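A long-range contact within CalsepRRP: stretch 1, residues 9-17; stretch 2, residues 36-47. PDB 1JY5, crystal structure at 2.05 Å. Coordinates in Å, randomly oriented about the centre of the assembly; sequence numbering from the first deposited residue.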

# COMPACT_ATOMS: atom_id res chain seq x y z
N THR A 9 -6.75 -1.30 6.25
CA THR A 9 -6.59 -0.44 5.08
C THR A 9 -5.41 -1.01 4.31
O THR A 9 -4.31 -1.15 4.86
CB THR A 9 -6.26 1.04 5.44
OG1 THR A 9 -7.44 1.71 5.89
CG2 THR A 9 -5.69 1.78 4.22
N LEU A 10 -5.63 -1.40 3.05
CA LEU A 10 -4.52 -1.89 2.24
C LEU A 10 -4.11 -0.67 1.41
O LEU A 10 -4.87 -0.22 0.56
CB LEU A 10 -4.94 -3.04 1.30
CG LEU A 10 -3.89 -3.50 0.26
CD1 LEU A 10 -2.66 -4.03 0.98
CD2 LEU A 10 -4.46 -4.58 -0.67
N ALA A 11 -2.94 -0.12 1.69
CA ALA A 11 -2.47 1.05 0.96
C ALA A 11 -1.49 0.58 -0.10
O ALA A 11 -0.61 -0.24 0.17
CB ALA A 11 -1.80 2.04 1.91
N LEU A 12 -1.66 1.10 -1.31
CA LEU A 12 -0.81 0.74 -2.44
C LEU A 12 -0.13 1.99 -3.00
O LEU A 12 -0.73 3.06 -3.06
CB LEU A 12 -1.65 0.08 -3.53
CG LEU A 12 -2.48 -1.14 -3.07
CD1 LEU A 12 -3.37 -1.61 -4.21
CD2 LEU A 12 -1.55 -2.25 -2.61
N THR A 13 1.13 1.84 -3.41
CA THR A 13 1.89 2.96 -3.94
C THR A 13 2.08 2.84 -5.45
O THR A 13 2.41 1.76 -5.95
CB THR A 13 3.29 3.02 -3.29
OG1 THR A 13 3.14 3.09 -1.87
CG2 THR A 13 4.06 4.23 -3.78
N TRP A 14 1.87 3.93 -6.17
CA TRP A 14 2.08 3.92 -7.61
C TRP A 14 3.57 4.16 -7.79
O TRP A 14 4.07 5.26 -7.55
CB TRP A 14 1.25 5.01 -8.29
CG TRP A 14 1.41 5.01 -9.79
CD1 TRP A 14 2.17 5.86 -10.54
CD2 TRP A 14 0.82 4.08 -10.71
NE1 TRP A 14 2.10 5.51 -11.87
CE2 TRP A 14 1.28 4.42 -12.01
CE3 TRP A 14 -0.04 2.98 -10.57
CZ2 TRP A 14 0.90 3.71 -13.15
CZ3 TRP A 14 -0.42 2.28 -11.71
CH2 TRP A 14 0.05 2.65 -12.99
N SER A 15 4.29 3.12 -8.21
CA SER A 15 5.74 3.19 -8.37
C SER A 15 6.23 4.35 -9.24
O SER A 15 7.28 4.95 -8.95
CB SER A 15 6.28 1.87 -8.94
OG SER A 15 5.92 1.71 -10.30
N GLY A 16 5.49 4.66 -10.29
CA GLY A 16 5.88 5.74 -11.18
C GLY A 16 5.92 7.11 -10.52
O GLY A 16 6.76 7.94 -10.85
N THR A 17 5.02 7.34 -9.57
CA THR A 17 4.97 8.62 -8.89
C THR A 17 6.04 8.73 -7.80
O THR A 17 6.40 9.83 -7.37
CB THR A 17 3.58 8.83 -8.27
OG1 THR A 17 2.60 8.81 -9.31
CG2 THR A 17 3.50 10.16 -7.53
N VAL A 36 11.34 -3.84 -14.19
CA VAL A 36 10.02 -3.93 -13.57
C VAL A 36 9.07 -2.89 -14.16
O VAL A 36 9.42 -1.71 -14.26
CB VAL A 36 10.09 -3.72 -12.04
CG1 VAL A 36 8.70 -3.80 -11.43
CG2 VAL A 36 11.00 -4.76 -11.41
N GLU A 37 7.89 -3.33 -14.57
CA GLU A 37 6.89 -2.43 -15.14
C GLU A 37 6.31 -1.52 -14.07
O GLU A 37 6.24 -1.88 -12.90
CB GLU A 37 5.76 -3.24 -15.80
CG GLU A 37 4.64 -2.38 -16.37
CD GLU A 37 3.44 -3.19 -16.85
OE1 GLU A 37 2.46 -2.57 -17.31
OE2 GLU A 37 3.48 -4.43 -16.76
N THR A 38 5.88 -0.34 -14.48
CA THR A 38 5.31 0.62 -13.56
C THR A 38 3.94 0.12 -13.11
O THR A 38 3.17 -0.43 -13.90
CB THR A 38 5.17 1.99 -14.24
OG1 THR A 38 6.46 2.43 -14.68
CG2 THR A 38 4.59 3.01 -13.27
N GLY A 39 3.63 0.29 -11.82
CA GLY A 39 2.35 -0.16 -11.31
C GLY A 39 2.27 -0.02 -9.80
O GLY A 39 3.15 0.58 -9.18
N PHE A 40 1.21 -0.56 -9.21
CA PHE A 40 1.05 -0.46 -7.76
C PHE A 40 1.83 -1.52 -7.00
O PHE A 40 1.85 -2.68 -7.39
CB PHE A 40 -0.43 -0.60 -7.36
CG PHE A 40 -1.26 0.61 -7.64
CD1 PHE A 40 -2.15 0.63 -8.71
CD2 PHE A 40 -1.15 1.74 -6.83
CE1 PHE A 40 -2.92 1.76 -8.97
CE2 PHE A 40 -1.92 2.88 -7.09
CZ PHE A 40 -2.81 2.88 -8.16
N THR A 41 2.48 -1.10 -5.92
CA THR A 41 3.19 -2.03 -5.04
C THR A 41 2.65 -1.75 -3.64
O THR A 41 1.99 -0.74 -3.41
CB THR A 41 4.74 -1.83 -5.04
OG1 THR A 41 5.07 -0.49 -4.68
CG2 THR A 41 5.33 -2.17 -6.40
N ILE A 42 2.94 -2.64 -2.71
CA ILE A 42 2.44 -2.47 -1.35
C ILE A 42 3.12 -1.39 -0.53
O ILE A 42 4.35 -1.34 -0.42
CB ILE A 42 2.54 -3.80 -0.55
CG1 ILE A 42 1.77 -4.91 -1.29
CG2 ILE A 42 1.94 -3.61 0.84
CD1 ILE A 42 2.02 -6.30 -0.74
N LYS A 43 2.31 -0.50 0.02
CA LYS A 43 2.82 0.53 0.91
C LYS A 43 2.70 -0.13 2.29
O LYS A 43 3.66 -0.20 3.06
CB LYS A 43 1.95 1.78 0.84
CG LYS A 43 2.27 2.82 1.90
CD LYS A 43 3.71 3.29 1.80
CE LYS A 43 3.99 4.28 2.91
NZ LYS A 43 5.40 4.75 2.90
N GLY A 44 1.50 -0.64 2.58
CA GLY A 44 1.28 -1.32 3.85
C GLY A 44 -0.12 -1.86 4.07
O GLY A 44 -1.01 -1.64 3.25
N LEU A 45 -0.31 -2.60 5.16
CA LEU A 45 -1.63 -3.13 5.54
C LEU A 45 -1.78 -2.50 6.92
O LEU A 45 -1.06 -2.85 7.85
CB LEU A 45 -1.63 -4.66 5.66
CG LEU A 45 -2.96 -5.27 6.14
CD1 LEU A 45 -4.09 -4.93 5.16
CD2 LEU A 45 -2.82 -6.78 6.27
N TRP A 46 -2.71 -1.57 7.04
CA TRP A 46 -2.87 -0.88 8.30
C TRP A 46 -4.10 -1.18 9.16
O TRP A 46 -5.23 -1.02 8.70
CB TRP A 46 -2.83 0.64 8.06
CG TRP A 46 -1.68 1.14 7.21
CD1 TRP A 46 -0.41 0.64 7.16
CD2 TRP A 46 -1.70 2.29 6.34
NE1 TRP A 46 0.36 1.41 6.31
CE2 TRP A 46 -0.40 2.42 5.80
CE3 TRP A 46 -2.69 3.21 5.97
CZ2 TRP A 46 -0.07 3.45 4.91
CZ3 TRP A 46 -2.35 4.23 5.08
CH2 TRP A 46 -1.05 4.34 4.56
N PRO A 47 -3.89 -1.65 10.41
CA PRO A 47 -5.05 -1.91 11.26
C PRO A 47 -5.48 -0.48 11.60
O PRO A 47 -4.66 0.32 12.06
CB PRO A 47 -4.45 -2.62 12.47
CG PRO A 47 -3.26 -3.34 11.89
CD PRO A 47 -2.68 -2.27 10.97

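The two stretches pair as antiparallel β-strands, 9-14 against 40-47, with N-to-C directions 141° apart and an axial closest approach of 4.3 Å; together they bury 900 Å² between them. The first pair within these stretches is Thr9 with Trp46, whose backbones exchange two hydrogen bonds: Thr9 N donates to Trp46 O (2.9 Å, 157° at the hydrogen), and Trp46 N donates to Thr9 O (2.7 Å, 173°). Thr9 O also receives a CA-H...O contact from Leu45 CA at 3.4 Å, as is common in antiparallel sheets. On the same face of the sheet, Thr9 CG2 lies 3.8 Å from Trp46 CE3.

Leu10 faces Leu45 in a non-hydrogen-bonded pair, their CA atoms 4.6 Å apart. Both side chains go to the other face of the sheet, and both adopt the same rotamer, t for chi1 and p for chi2. They touch only loosely, Leu10 CB standing 4.4 Å from Leu45 CD1.

At Ala11 the side chain returns to the face of Thr9 and Trp46. Its methyl packs on the indole: Ala11 CB is 3.8 Å from the centroid of the Trp46 six-membered ring and 19° off the ring normal, a CH-pi contact over the face. Gly44, opposite Ala11, leaves room for this ring, since a CB built there would fall 2.5 Å from Trp46 NE1. Ala11 N donates to Gly44 O at 2.9 Å, while Ala11 O accepts twice, from Gly44 N at 3.2 Å and from Lys43 N at 2.9 Å. Two successive amides converging on one carbonyl mark a β-bulge, and the register shifts by one residue before Leu12.

Beyond the bulge, Leu12 pairs with Ile42, but their side chains diverge, leaving Leu12 CD2 4.5 Å from Ile42 CG1; the closer apolar contact of Leu12 is with the Phe40 ring, Leu12 CB lying 3.7 Å from Phe40 CD2. Regular two-way bonding resumes at Thr13, where Thr13 N donates to Thr41 O (2.7 Å, 168°) and Thr41 N to Thr13 O (2.9 Å, 160°). The Thr13 hydroxyl comes close to the bulge residue, with Thr13 OG1 3.2 Å from Lys43 CB, although the end of that lysine side chain leads away.

Trp14 supplies the main aromatic contact. Its edge meets the face of Phe40, with the six-membered ring centroids 4.9 Å apart and the planes at 74°; the closest atoms are Trp14 CE3 and Phe40 CE1, at 3.5 Å. A face of the same indole is covered by Gly39, whose CA sits 4.0 Å from the centroid of the six-membered ring and 24° off its normal.

Past the strand, Ser15 binds Gly39 through both backbone and side chain: Ser15 N donates to Gly39 O at 2.9 Å, and Gly39 N donates to Ser15 OG at 3.1 Å. Gly16 then passes close to Thr38, its N 3.5 Å from Thr38 CG2; an ideal CB on Gly16 would clash with that methyl at 2.9 Å. Thr17 makes no contact with stretch 2, but Thr17 N donates to Trp14 O at 3.1 Å as the chain turns.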